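Glutathione s-transferase I (PDB 1AXD) catalyses the conjugation of glutathione to electrophilic compounds, and in maize contributes to the detoxification of herbicides. Local coordinates at residues 10-15 with 108-113; 14-19 with 69-74; 114-119 with 175-180; 170-175 with 204-209. All coordinates share one frame; numbering follows the deposited sequence.

Contact 1 of 4, residues 10-15 with 108-113; sequences MSWNLT and ALNPIL
The indole of Trp12 reaches across the seam between the thioredoxin-like and all-helical domains of the glutathione transferase fold to meet Leu113 of helix 88-122. Their CA atoms stay 10.2 Å apart, so the contact is made through the side chains. Leu113 CD1 sits 4.2 Å from the centroid of the six-membered ring of Trp12 and only 4° off the ring normal, a CH-pi contact over one face. Leu113 CB approaches a different part of the same ring, coming within 3.6 Å of Trp12 CH2. CB and CD1 of Leu113 lie on the same side of the ring, CD1 over its middle and CB above the rim beyond CH2.

Asn110, one turn earlier in the helix, lies at the edge of the indole near its plane. Its amide is turned 71° from the ring, and Asn110 OD1 stands 3.9 Å from Trp12 NE1, a proximity without a hydrogen bond. CB of Trp12 points toward helix 88-122, and a chi1 of 56° carries the indole on to Leu113. Val170 and Cys173 of helix 168-174 add further packing around the ring.

The backbone before and after the tryptophan is tied down separately. Ser11 OG takes a capping bond from Asn13 N at 3.1 Å and a weak one from Leu14 N, and it is also hydrogen-bonded to the bound lactoylglutathione. The residue next to the ligand-binding serine is thus the one that packs on the helical domain. Ser11 O receives two donors from a single residue, Thr15 N and Thr15 OG1, with the Ser11 O to Thr15 OG1 distance 3.3 Å.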
loop_
_atom_site.group_PDB
_atom_site.type_symbol
_atom_site.label_atom_id
_atom_site.label_comp_id
_atom_site.label_asym_id
_atom_site.label_seq_id
_atom_site.Cartn_x
_atom_site.Cartn_y
_atom_site.Cartn_z
ATOM N N MET A 10 -18.785 -1.284 10.576
ATOM C CA MET A 10 -18.248 -2.581 10.966
ATOM C C MET A 10 -17.021 -2.996 10.205
ATOM O O MET A 10 -16.427 -4.010 10.538
ATOM C CB MET A 10 -19.334 -3.648 10.874
ATOM C CG MET A 10 -19.971 -3.765 9.518
ATOM S SD MET A 10 -21.502 -4.676 9.635
ATOM C CE MET A 10 -22.590 -3.364 9.988
ATOM N N SER A 11 -16.638 -2.222 9.195
ATOM C CA SER A 11 -15.458 -2.535 8.403
ATOM C C SER A 11 -14.255 -1.881 8.978
ATOM O O SER A 11 -14.291 -0.680 9.220
ATOM C CB SER A 11 -15.669 -2.071 6.971
ATOM O OG SER A 11 -14.428 -1.875 6.323
ATOM N N TRP A 12 -13.183 -2.634 9.205
ATOM C CA TRP A 12 -11.991 -2.013 9.757
ATOM C C TRP A 12 -11.244 -1.150 8.760
ATOM O O TRP A 12 -10.295 -0.483 9.135
ATOM C CB TRP A 12 -11.080 -3.017 10.487
ATOM C CG TRP A 12 -10.633 -4.196 9.717
ATOM C CD1 TRP A 12 -9.709 -4.218 8.712
ATOM C CD2 TRP A 12 -11.058 -5.549 9.905
ATOM N NE1 TRP A 12 -9.536 -5.504 8.261
ATOM C CE2 TRP A 12 -10.352 -6.343 8.974
ATOM C CE3 TRP A 12 -11.968 -6.169 10.770
ATOM C CZ2 TRP A 12 -10.528 -7.731 8.882
ATOM C CZ3 TRP A 12 -12.143 -7.558 10.676
ATOM C CH2 TRP A 12 -11.424 -8.317 9.738
ATOM N N ASN A 13 -11.712 -1.097 7.517
ATOM C CA ASN A 13 -11.078 -0.252 6.515
ATOM C C ASN A 13 -11.650 1.117 6.585
ATOM O O ASN A 13 -10.937 2.080 6.378
ATOM C CB ASN A 13 -11.223 -0.843 5.116
ATOM C CG ASN A 13 -10.305 -2.029 4.898
ATOM O OD1 ASN A 13 -10.756 -3.144 4.764
ATOM N ND2 ASN A 13 -9.006 -1.788 4.913
ATOM N N LEU A 14 -12.918 1.220 6.945
ATOM C CA LEU A 14 -13.572 2.513 7.067
ATOM C C LEU A 14 -13.201 3.130 8.358
ATOM O O LEU A 14 -13.169 4.355 8.454
ATOM C CB LEU A 14 -15.082 2.351 7.018
ATOM C CG LEU A 14 -15.523 1.160 6.196
ATOM C CD1 LEU A 14 -17.010 1.090 6.204
ATOM C CD2 LEU A 14 -15.040 1.274 4.779
ATOM N N THR A 15 -12.958 2.307 9.376
ATOM C CA THR A 15 -12.574 2.844 10.667
ATOM C C THR A 15 -11.135 3.276 10.647
ATOM O O THR A 15 -10.730 4.031 11.501
ATOM C CB THR A 15 -12.935 1.893 11.835
ATOM O OG1 THR A 15 -12.398 0.585 11.601
ATOM C CG2 THR A 15 -14.461 1.774 11.938
ATOM N N ALA A 108 -0.651 -9.997 8.108
ATOM C CA ALA A 108 -0.579 -11.172 8.964
ATOM C C ALA A 108 -1.811 -11.237 9.786
ATOM O O ALA A 108 -2.280 -12.322 10.082
ATOM C CB ALA A 108 0.678 -11.110 9.853
ATOM N N LEU A 109 -2.354 -10.079 10.132
ATOM C CA LEU A 109 -3.555 -10.005 10.945
ATOM C C LEU A 109 -4.818 -10.360 10.247
ATOM O O LEU A 109 -5.665 -10.996 10.853
ATOM C CB LEU A 109 -3.691 -8.617 11.557
ATOM C CG LEU A 109 -3.370 -8.540 13.040
ATOM C CD1 LEU A 109 -3.612 -7.118 13.549
ATOM C CD2 LEU A 109 -4.263 -9.546 13.779
ATOM N N ASN A 110 -4.951 -9.973 8.983
ATOM C CA ASN A 110 -6.159 -10.243 8.195
ATOM C C ASN A 110 -6.687 -11.666 8.238
ATOM O O ASN A 110 -7.860 -11.866 8.503
ATOM C CB ASN A 110 -5.946 -9.814 6.751
ATOM C CG ASN A 110 -7.094 -9.006 6.225
ATOM O OD1 ASN A 110 -7.051 -7.783 6.228
ATOM N ND2 ASN A 110 -8.145 -9.688 5.786
ATOM N N PRO A 111 -5.846 -12.668 7.962
ATOM C CA PRO A 111 -6.363 -14.036 8.013
ATOM C C PRO A 111 -6.913 -14.321 9.370
ATOM O O PRO A 111 -7.996 -14.865 9.484
ATOM C CB PRO A 111 -5.113 -14.871 7.762
ATOM C CG PRO A 111 -4.308 -14.000 6.867
ATOM C CD PRO A 111 -4.441 -12.654 7.520
ATOM N N ILE A 112 -6.176 -13.903 10.390
ATOM C CA ILE A 112 -6.534 -14.108 11.779
ATOM C C ILE A 112 -7.861 -13.485 12.158
ATOM O O ILE A 112 -8.756 -14.196 12.586
ATOM C CB ILE A 112 -5.389 -13.591 12.693
ATOM C CG1 ILE A 112 -4.111 -14.382 12.401
ATOM C CG2 ILE A 112 -5.757 -13.725 14.191
ATOM C CD1 ILE A 112 -2.912 -13.923 13.201
ATOM N N LEU A 113 -8.005 -12.182 11.966
ATOM C CA LEU A 113 -9.236 -11.494 12.318
ATOM C C LEU A 113 -10.452 -12.108 11.705
ATOM O O LEU A 113 -11.501 -12.068 12.305
ATOM C CB LEU A 113 -9.124 -10.007 11.980
ATOM C CG LEU A 113 -7.991 -9.285 12.718
ATOM C CD1 LEU A 113 -8.136 -7.774 12.553
ATOM C CD2 LEU A 113 -8.025 -9.642 14.226
#

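Contact 2 of 4, residues 14-19 with 69-74; sequences LTRCAT and AICKYA
Cys71 and Cys17 bring helix 67-78 and helix 14-24 together, their CA atoms just 5.5 Å apart. The thiol of Cys71 reaches the opposing backbone: SG of Cys71 lies 3.8 Å from O of Arg16 and 4.0 Å from CA of Cys17, with the aliphatic CG of Arg16 also beside it. In return, Cys17 SG packs on the branch point of Ile70, 4.0 Å from Ile70 CB and in similar contact with its CG2. The two sulfurs are separate thiols and not a disulfide, since Cys17 SG and Cys71 SG are 4.5 Å apart. No hydrogen bond crosses the interface.

The axes of segments 14-19 and 69-74 approach to 8.8 Å and run almost parallel, 9° apart, a spacing consistent with the small cysteine side chains between them. Arg16 extends from its helix with CG anti to the backbone N (chi1 -175°), which puts CG beside Cys71 SG while the guanidinium end continues to weak polar contacts with Ser67, Glu101 and Asn166.

Further out, Thr19 OG1 donates to Thr15 O at 2.6 Å, a bond within helix 14-24. Pro55 touches Cys17, Asn166 touches Cys71, and Leu64 of strand 62-65 supports Ile70. On helix 67-78, Ala69, Lys72 and Tyr73 pack against Asp95 and Leu88 of the second subunit, so this helix also belongs to the dimer interface. Two nearly parallel helices packed beside a mixed four-stranded sheet of order 2-1-3-4, three of whose strands lie between them in the chain, are the arrangement of the thioredoxin-like N-terminal domain of glutathione transferases.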
loop_
_atom_site.group_PDB
_atom_site.type_symbol
_atom_site.label_atom_id
_atom_site.label_comp_id
_atom_site.label_asym_id
_atom_site.label_seq_id
_atom_site.Cartn_x
_atom_site.Cartn_y
_atom_site.Cartn_z
ATOM N N LEU A 14 -12.918 1.220 6.945
ATOM C CA LEU A 14 -13.572 2.513 7.067
ATOM C C LEU A 14 -13.201 3.130 8.358
ATOM O O LEU A 14 -13.169 4.355 8.454
ATOM C CB LEU A 14 -15.082 2.351 7.018
ATOM C CG LEU A 14 -15.523 1.160 6.196
ATOM C CD1 LEU A 14 -17.010 1.090 6.204
ATOM C CD2 LEU A 14 -15.040 1.274 4.779
ATOM N N THR A 15 -12.958 2.307 9.376
ATOM C CA THR A 15 -12.574 2.844 10.667
ATOM C C THR A 15 -11.135 3.276 10.647
ATOM O O THR A 15 -10.730 4.031 11.501
ATOM C CB THR A 15 -12.935 1.893 11.835
ATOM O OG1 THR A 15 -12.398 0.585 11.601
ATOM C CG2 THR A 15 -14.461 1.774 11.938
ATOM N N ARG A 16 -10.374 2.856 9.647
ATOM C CA ARG A 16 -8.990 3.311 9.530
ATOM C C ARG A 16 -9.111 4.791 9.142
ATOM O O ARG A 16 -8.402 5.616 9.685
ATOM C CB ARG A 16 -8.239 2.515 8.446
ATOM C CG ARG A 16 -6.752 2.843 8.354
ATOM C CD ARG A 16 -5.982 1.902 7.444
ATOM N NE ARG A 16 -6.031 0.502 7.872
ATOM C CZ ARG A 16 -6.564 -0.481 7.147
ATOM N NH1 ARG A 16 -7.097 -0.224 5.964
ATOM N NH2 ARG A 16 -6.548 -1.726 7.590
ATOM N N CYS A 17 -10.065 5.104 8.266
ATOM C CA CYS A 17 -10.330 6.463 7.813
ATOM C C CYS A 17 -10.894 7.272 8.933
ATOM O O CYS A 17 -10.529 8.430 9.066
ATOM C CB CYS A 17 -11.346 6.455 6.671
ATOM S SG CYS A 17 -10.874 5.489 5.250
ATOM N N ALA A 18 -11.818 6.698 9.707
ATOM C CA ALA A 18 -12.432 7.408 10.829
ATOM C C ALA A 18 -11.413 7.787 11.837
ATOM O O ALA A 18 -11.526 8.849 12.414
ATOM C CB ALA A 18 -13.556 6.567 11.455
ATOM N N THR A 19 -10.381 6.967 12.017
ATOM C CA THR A 19 -9.326 7.268 12.980
ATOM C C THR A 19 -8.588 8.530 12.603
ATOM O O THR A 19 -8.396 9.384 13.448
ATOM C CB THR A 19 -8.290 6.140 13.050
ATOM O OG1 THR A 19 -8.958 4.890 13.224
ATOM C CG2 THR A 19 -7.323 6.370 14.235
ATOM N N ALA A 69 -5.384 6.195 1.131
ATOM C CA ALA A 69 -5.324 7.432 0.359
ATOM C C ALA A 69 -6.208 8.445 1.057
ATOM O O ALA A 69 -5.790 9.577 1.225
ATOM C CB ALA A 69 -5.777 7.202 -1.083
ATOM N N ILE A 70 -7.396 8.028 1.494
ATOM C CA ILE A 70 -8.333 8.910 2.203
ATOM C C ILE A 70 -7.732 9.443 3.479
ATOM O O ILE A 70 -8.051 10.550 3.876
ATOM C CB ILE A 70 -9.640 8.167 2.550
ATOM C CG1 ILE A 70 -10.371 7.763 1.260
ATOM C CG2 ILE A 70 -10.536 9.048 3.452
ATOM C CD1 ILE A 70 -11.525 6.828 1.476
ATOM N N CYS A 71 -6.869 8.649 4.107
ATOM C CA CYS A 71 -6.196 9.019 5.341
ATOM C C CYS A 71 -5.186 10.111 5.098
ATOM O O CYS A 71 -5.214 11.100 5.796
ATOM C CB CYS A 71 -5.508 7.789 5.971
ATOM S SG CYS A 71 -6.588 6.378 6.441
ATOM N N LYS A 72 -4.310 9.963 4.113
ATOM C CA LYS A 72 -3.318 10.998 3.852
ATOM C C LYS A 72 -3.990 12.295 3.525
ATOM O O LYS A 72 -3.479 13.331 3.881
ATOM C CB LYS A 72 -2.378 10.598 2.716
ATOM C CG LYS A 72 -1.630 9.310 2.949
ATOM C CD LYS A 72 -0.575 9.080 1.876
ATOM C CE LYS A 72 0.013 7.656 1.932
ATOM N NZ LYS A 72 -0.972 6.571 1.598
ATOM N N TYR A 73 -5.131 12.254 2.856
ATOM C CA TYR A 73 -5.851 13.473 2.519
ATOM C C TYR A 73 -6.395 14.195 3.732
ATOM O O TYR A 73 -6.291 15.405 3.799
ATOM C CB TYR A 73 -6.996 13.155 1.573
ATOM C CG TYR A 73 -7.856 14.346 1.234
ATOM C CD1 TYR A 73 -7.446 15.275 0.289
ATOM C CD2 TYR A 73 -9.109 14.511 1.817
ATOM C CE1 TYR A 73 -8.259 16.323 -0.075
ATOM C CE2 TYR A 73 -9.930 15.559 1.454
ATOM C CZ TYR A 73 -9.500 16.457 0.507
ATOM O OH TYR A 73 -10.331 17.464 0.096
ATOM N N ALA A 74 -7.011 13.483 4.662
ATOM C CA ALA A 74 -7.555 14.134 5.841
ATOM C C ALA A 74 -6.469 14.813 6.641
ATOM O O ALA A 74 -6.723 15.845 7.250
ATOM C CB ALA A 74 -8.306 13.120 6.682
#

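Contact 3 of 4, residues 114-119 with 175-180; sequences FQVLIS and FATPYA
Val116 and Leu117, on helix 88-122 of the all-helical C-terminal domain, pack against Thr177 and Tyr179 in the loop that follows helix 168-174. The helix has a wider pi-type turn here, and both CB atoms of the successive residues are directed at the loop. No hydrogen bond joins the two segments, and the contact lies near the surface.

The two branches of Val116 divide the work. Its CG1, anti to the backbone N at chi1 166°, meets the methyl of Thr177, with Val116 CG1 and Thr177 CG2 3.7 Å apart. The other methyl, CG2 of Val116, comes obliquely to the ring of Tyr179 and reaches its CE2 at 3.5 Å. Leu117 adds a second approach to the threonine methyl, its CD1 lying 3.8 Å from Thr177 CG2, so that methyl is touched by two branched side chains of the helix, from directions about at right angles.

Thr177 uses its methyl and its hydroxyl for different partners. Its chi1 of 75° sets OG1 between the backbone N and the carbonyl carbon, while CG2 faces the helix. The hydroxyl is hydrogen-bonded to Leu174 O, and OG1 also accepts a weak bond from Tyr179 N at 3.3 Å. The weak bond is consistent with an ST turn that leads the chain from Thr177 to Tyr179. The tyrosine's phenol oxygen reaches Gln128 at the start of helix 128-151, and its ring touches Leu135, which ties the loop to a third element. The wide turn of helix 88-122 is recorded by its backbone bond, which skips to the fifth residue: Ser119 N to Phe114 O, 2.7 Å.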
loop_
_atom_site.group_PDB
_atom_site.type_symbol
_atom_site.label_atom_id
_atom_site.label_comp_id
_atom_site.label_asym_id
_atom_site.label_seq_id
_atom_site.Cartn_x
_atom_site.Cartn_y
_atom_site.Cartn_z
ATOM N N PHE A 114 -10.315 -12.722 10.539
ATOM C CA PHE A 114 -11.444 -13.362 9.872
ATOM C C PHE A 114 -11.832 -14.683 10.550
ATOM O O PHE A 114 -12.994 -14.872 10.882
ATOM C CB PHE A 114 -11.100 -13.596 8.397
ATOM C CG PHE A 114 -12.065 -14.501 7.678
ATOM C CD1 PHE A 114 -13.396 -14.116 7.475
ATOM C CD2 PHE A 114 -11.643 -15.744 7.194
ATOM C CE1 PHE A 114 -14.291 -14.951 6.803
ATOM C CE2 PHE A 114 -12.532 -16.594 6.517
ATOM C CZ PHE A 114 -13.858 -16.194 6.321
ATOM N N GLN A 115 -10.866 -15.576 10.746
ATOM C CA GLN A 115 -11.115 -16.871 11.370
ATOM C C GLN A 115 -11.627 -16.721 12.753
ATOM O O GLN A 115 -12.660 -17.279 13.079
ATOM C CB GLN A 115 -9.827 -17.698 11.404
ATOM C CG GLN A 115 -9.300 -18.077 10.044
ATOM C CD GLN A 115 -10.268 -18.943 9.282
ATOM O OE1 GLN A 115 -10.896 -19.816 9.842
ATOM N NE2 GLN A 115 -10.386 -18.702 7.993
ATOM N N VAL A 116 -10.904 -15.962 13.562
ATOM C CA VAL A 116 -11.260 -15.741 14.947
ATOM C C VAL A 116 -12.445 -14.830 15.140
ATOM O O VAL A 116 -13.139 -14.963 16.137
ATOM C CB VAL A 116 -10.018 -15.196 15.727
ATOM C CG1 VAL A 116 -10.418 -14.626 17.106
ATOM C CG2 VAL A 116 -8.990 -16.317 15.920
ATOM N N LEU A 117 -12.729 -13.955 14.185
ATOM C CA LEU A 117 -13.822 -13.019 14.378
ATOM C C LEU A 117 -14.963 -13.033 13.387
ATOM O O LEU A 117 -16.091 -13.277 13.789
ATOM C CB LEU A 117 -13.236 -11.610 14.507
ATOM C CG LEU A 117 -13.986 -10.498 15.234
ATOM C CD1 LEU A 117 -14.134 -10.847 16.725
ATOM C CD2 LEU A 117 -13.191 -9.193 15.078
ATOM N N ILE A 118 -14.701 -12.804 12.108
ATOM C CA ILE A 118 -15.791 -12.762 11.138
ATOM C C ILE A 118 -16.469 -14.087 10.929
ATOM O O ILE A 118 -17.670 -14.177 11.116
ATOM C CB ILE A 118 -15.331 -12.194 9.779
ATOM C CG1 ILE A 118 -14.457 -10.951 9.988
ATOM C CG2 ILE A 118 -16.557 -11.832 8.923
ATOM C CD1 ILE A 118 -15.127 -9.834 10.779
ATOM N N SER A 119 -15.698 -15.105 10.556
ATOM C CA SER A 119 -16.206 -16.449 10.316
ATOM C C SER A 119 -17.226 -16.894 11.352
ATOM O O SER A 119 -18.345 -17.208 10.984
ATOM C CB SER A 119 -15.037 -17.433 10.249
ATOM O OG SER A 119 -15.489 -18.759 10.078
ATOM N N PHE A 175 -7.732 -6.721 19.761
ATOM C CA PHE A 175 -7.906 -6.514 21.192
ATOM C C PHE A 175 -9.255 -6.937 21.725
ATOM O O PHE A 175 -9.464 -6.868 22.922
ATOM C CB PHE A 175 -7.634 -5.051 21.540
ATOM C CG PHE A 175 -6.833 -4.875 22.786
ATOM C CD1 PHE A 175 -5.556 -5.422 22.887
ATOM C CD2 PHE A 175 -7.355 -4.180 23.873
ATOM C CE1 PHE A 175 -4.801 -5.285 24.052
ATOM C CE2 PHE A 175 -6.613 -4.032 25.052
ATOM C CZ PHE A 175 -5.330 -4.589 25.138
ATOM N N ALA A 176 -10.185 -7.323 20.861
ATOM C CA ALA A 176 -11.492 -7.770 21.327
ATOM C C ALA A 176 -11.503 -9.270 21.438
ATOM O O ALA A 176 -12.492 -9.825 21.886
ATOM C CB ALA A 176 -12.603 -7.280 20.382
ATOM N N THR A 177 -10.411 -9.923 21.051
ATOM C CA THR A 177 -10.334 -11.377 21.096
ATOM C C THR A 177 -9.292 -11.851 22.073
ATOM O O THR A 177 -8.472 -11.057 22.516
ATOM C CB THR A 177 -10.025 -11.947 19.701
ATOM O OG1 THR A 177 -8.644 -11.728 19.383
ATOM C CG2 THR A 177 -10.912 -11.263 18.646
ATOM N N PRO A 178 -9.284 -13.156 22.401
ATOM C CA PRO A 178 -8.297 -13.686 23.347
ATOM C C PRO A 178 -6.872 -13.608 22.848
ATOM O O PRO A 178 -5.963 -13.822 23.630
ATOM C CB PRO A 178 -8.756 -15.135 23.537
ATOM C CG PRO A 178 -9.377 -15.463 22.227
ATOM C CD PRO A 178 -10.191 -14.226 21.953
ATOM N N TYR A 179 -6.672 -13.289 21.571
ATOM C CA TYR A 179 -5.327 -13.191 21.018
ATOM C C TYR A 179 -4.620 -11.884 21.304
ATOM O O TYR A 179 -3.534 -11.668 20.793
ATOM C CB TYR A 179 -5.327 -13.523 19.522
ATOM C CG TYR A 179 -5.588 -14.989 19.280
ATOM C CD1 TYR A 179 -4.574 -15.933 19.445
ATOM C CD2 TYR A 179 -6.870 -15.447 18.982
ATOM C CE1 TYR A 179 -4.835 -17.300 19.327
ATOM C CE2 TYR A 179 -7.137 -16.816 18.864
ATOM C CZ TYR A 179 -6.116 -17.730 19.040
ATOM O OH TYR A 179 -6.382 -19.071 18.939
ATOM N N ALA A 180 -5.204 -11.043 22.154
ATOM C CA ALA A 180 -4.588 -9.778 22.517
ATOM C C ALA A 180 -3.402 -10.053 23.391
ATOM O O ALA A 180 -2.587 -9.172 23.588
ATOM C CB ALA A 180 -5.605 -8.887 23.223
#

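Contact 4 of 4, residues 170-175 with 204-209; sequences VTLCLF and KVAALM
Leu172 meets Ala206 and Met209 beside an aromatic pair: Phe175, just after helix 168-174, and Trp193, of helix 187-198, meet edge to face, and Trp193 also touches the side chain of Leu172. The contact joins helix 168-174 of the all-helical C-terminal domain to the C-terminal helix 200-208.

Leu172 carries the contact, with CD1 its principal touching atom. This methyl lies 3.7 Å from Ala206 CB and 3.6 Å from Met209 CE, and the branch of Val205 is a looser third neighbour, its CG1 4.3 Å from Leu172 CD1. An extended chi2 of 179° carries CD1 outward to that group. The CA atoms of Leu172 and Ala206 are 6.9 Å apart, an approach consistent with the small side chain of Ala206.

Met209 is the last residue of the chain. Its side chain bends at chi3 (-104°), which brings the terminal methyl to Leu172. The evidence for this part is weaker, because Met209 is poorly ordered. Val205, by contrast, is buried, and it also packs on Thr15 and Thr19 of helix 14-24, linking the C-terminal helix to the thioredoxin-like domain. All the cross-segment contacts are apolar, with no hydrogen bond between the segments. The second methyl of the leucine takes part too: Leu172 CD2 also approaches Ala206, 4.2 Å from its CB.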
loop_
_atom_site.group_PDB
_atom_site.type_symbol
_atom_site.label_atom_id
_atom_site.label_comp_id
_atom_site.label_asym_id
_atom_site.label_seq_id
_atom_site.Cartn_x
_atom_site.Cartn_y
_atom_site.Cartn_z
ATOM N N VAL A 170 -7.437 -2.275 12.955
ATOM C CA VAL A 170 -7.248 -3.722 13.000
ATOM C C VAL A 170 -6.833 -4.171 14.372
ATOM O O VAL A 170 -7.240 -5.248 14.787
ATOM C CB VAL A 170 -6.193 -4.244 11.996
ATOM C CG1 VAL A 170 -6.724 -4.140 10.566
ATOM C CG2 VAL A 170 -4.873 -3.499 12.157
ATOM N N THR A 171 -6.039 -3.366 15.080
ATOM C CA THR A 171 -5.576 -3.746 16.406
ATOM C C THR A 171 -6.668 -3.708 17.407
ATOM O O THR A 171 -6.683 -4.535 18.294
ATOM C CB THR A 171 -4.370 -2.920 16.859
ATOM O OG1 THR A 171 -3.386 -2.943 15.823
ATOM C CG2 THR A 171 -3.725 -3.547 18.107
ATOM N N LEU A 172 -7.614 -2.793 17.255
ATOM C CA LEU A 172 -8.744 -2.737 18.174
ATOM C C LEU A 172 -9.492 -4.033 18.056
ATOM O O LEU A 172 -9.905 -4.576 19.069
ATOM C CB LEU A 172 -9.675 -1.573 17.837
ATOM C CG LEU A 172 -9.330 -0.251 18.511
ATOM C CD1 LEU A 172 -10.313 0.853 18.073
ATOM C CD2 LEU A 172 -9.395 -0.462 20.023
ATOM N N CYS A 173 -9.649 -4.539 16.833
ATOM C CA CYS A 173 -10.341 -5.800 16.618
ATOM C C CYS A 173 -9.591 -6.895 17.275
ATOM O O CYS A 173 -10.190 -7.689 17.973
ATOM C CB CYS A 173 -10.487 -6.097 15.131
ATOM S SG CYS A 173 -11.777 -5.167 14.320
ATOM N N LEU A 174 -8.281 -6.946 17.072
ATOM C CA LEU A 174 -7.457 -7.977 17.698
ATOM C C LEU A 174 -7.660 -7.930 19.210
ATOM O O LEU A 174 -7.819 -8.972 19.833
ATOM C CB LEU A 174 -5.980 -7.744 17.358
ATOM C CG LEU A 174 -4.957 -8.639 18.058
ATOM C CD1 LEU A 174 -5.137 -10.096 17.591
ATOM C CD2 LEU A 174 -3.534 -8.127 17.762
ATOM N N PHE A 175 -7.732 -6.721 19.761
ATOM C CA PHE A 175 -7.906 -6.514 21.192
ATOM C C PHE A 175 -9.255 -6.937 21.725
ATOM O O PHE A 175 -9.464 -6.868 22.922
ATOM C CB PHE A 175 -7.634 -5.051 21.540
ATOM C CG PHE A 175 -6.833 -4.875 22.786
ATOM C CD1 PHE A 175 -5.556 -5.422 22.887
ATOM C CD2 PHE A 175 -7.355 -4.180 23.873
ATOM C CE1 PHE A 175 -4.801 -5.285 24.052
ATOM C CE2 PHE A 175 -6.613 -4.032 25.052
ATOM C CZ PHE A 175 -5.330 -4.589 25.138
ATOM N N LYS A 204 -13.230 7.119 20.341
ATOM C CA LYS A 204 -14.425 7.355 19.535
ATOM C C LYS A 204 -14.546 6.258 18.516
ATOM O O LYS A 204 -15.609 5.669 18.394
ATOM C CB LYS A 204 -14.330 8.729 18.858
ATOM C CG LYS A 204 -15.263 8.962 17.666
ATOM C CD LYS A 204 -16.739 8.872 18.020
ATOM C CE LYS A 204 -17.611 9.280 16.833
ATOM N NZ LYS A 204 -19.068 9.083 17.097
ATOM N N VAL A 205 -13.452 5.960 17.822
ATOM C CA VAL A 205 -13.436 4.912 16.809
ATOM C C VAL A 205 -13.837 3.613 17.423
ATOM O O VAL A 205 -14.647 2.910 16.857
ATOM C CB VAL A 205 -12.038 4.783 16.159
ATOM C CG1 VAL A 205 -11.991 3.588 15.185
ATOM C CG2 VAL A 205 -11.702 6.078 15.403
ATOM N N ALA A 206 -13.290 3.307 18.589
ATOM C CA ALA A 206 -13.619 2.081 19.276
ATOM C C ALA A 206 -15.092 2.087 19.600
ATOM O O ALA A 206 -15.698 1.032 19.629
ATOM C CB ALA A 206 -12.764 1.961 20.542
ATOM N N ALA A 207 -15.665 3.267 19.834
ATOM C CA ALA A 207 -17.086 3.398 20.152
ATOM C C ALA A 207 -17.941 3.166 18.954
ATOM O O ALA A 207 -19.069 2.742 19.106
ATOM C CB ALA A 207 -17.373 4.779 20.759
ATOM N N LEU A 208 -17.431 3.479 17.767
ATOM C CA LEU A 208 -18.190 3.294 16.536
ATOM C C LEU A 208 -18.456 1.845 16.239
ATOM O O LEU A 208 -19.326 1.556 15.428
ATOM C CB LEU A 208 -17.464 3.936 15.350
ATOM C CG LEU A 208 -17.201 5.441 15.409
ATOM C CD1 LEU A 208 -16.502 5.910 14.121
ATOM C CD2 LEU A 208 -18.522 6.179 15.601
ATOM N N MET A 209 -17.728 0.940 16.884
ATOM C CA MET A 209 -17.908 -0.486 16.653
ATOM C C MET A 209 -18.750 -1.153 17.741
ATOM O O MET A 209 -18.238 -1.372 18.859
ATOM C CB MET A 209 -16.538 -1.160 16.516
ATOM C CG MET A 209 -15.675 -0.547 15.422
ATOM S SD MET A 209 -14.072 -1.351 15.190
ATOM C CE MET A 209 -12.999 -0.192 15.962
ATOM O OXT MET A 209 -19.938 -1.445 17.472
#

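Contacts 1 and 2 are buried and share helix 14-24: contact 2 lies inside the thioredoxin-like domain, whereas contact 1 crosses to the helical one. Contact 3 is superficial and contact 4 partly buried. None has a hydrogen bond between its segments, but the apolar chemistry differs: methyl over indole in contact 1, thiols at close-set helices in contact 2, branched methyls against a loop in contact 3, and a leucine tip among aliphatic groups in contact 4. Contacts 1 and 3 use successive parts of helix 88-122, and Trp12 CZ3 to Ile118 CD1 (3.8 Å) connects them. Val205 CG2 to Thr19 CA (3.6 Å) joins contact 4 to contact 2.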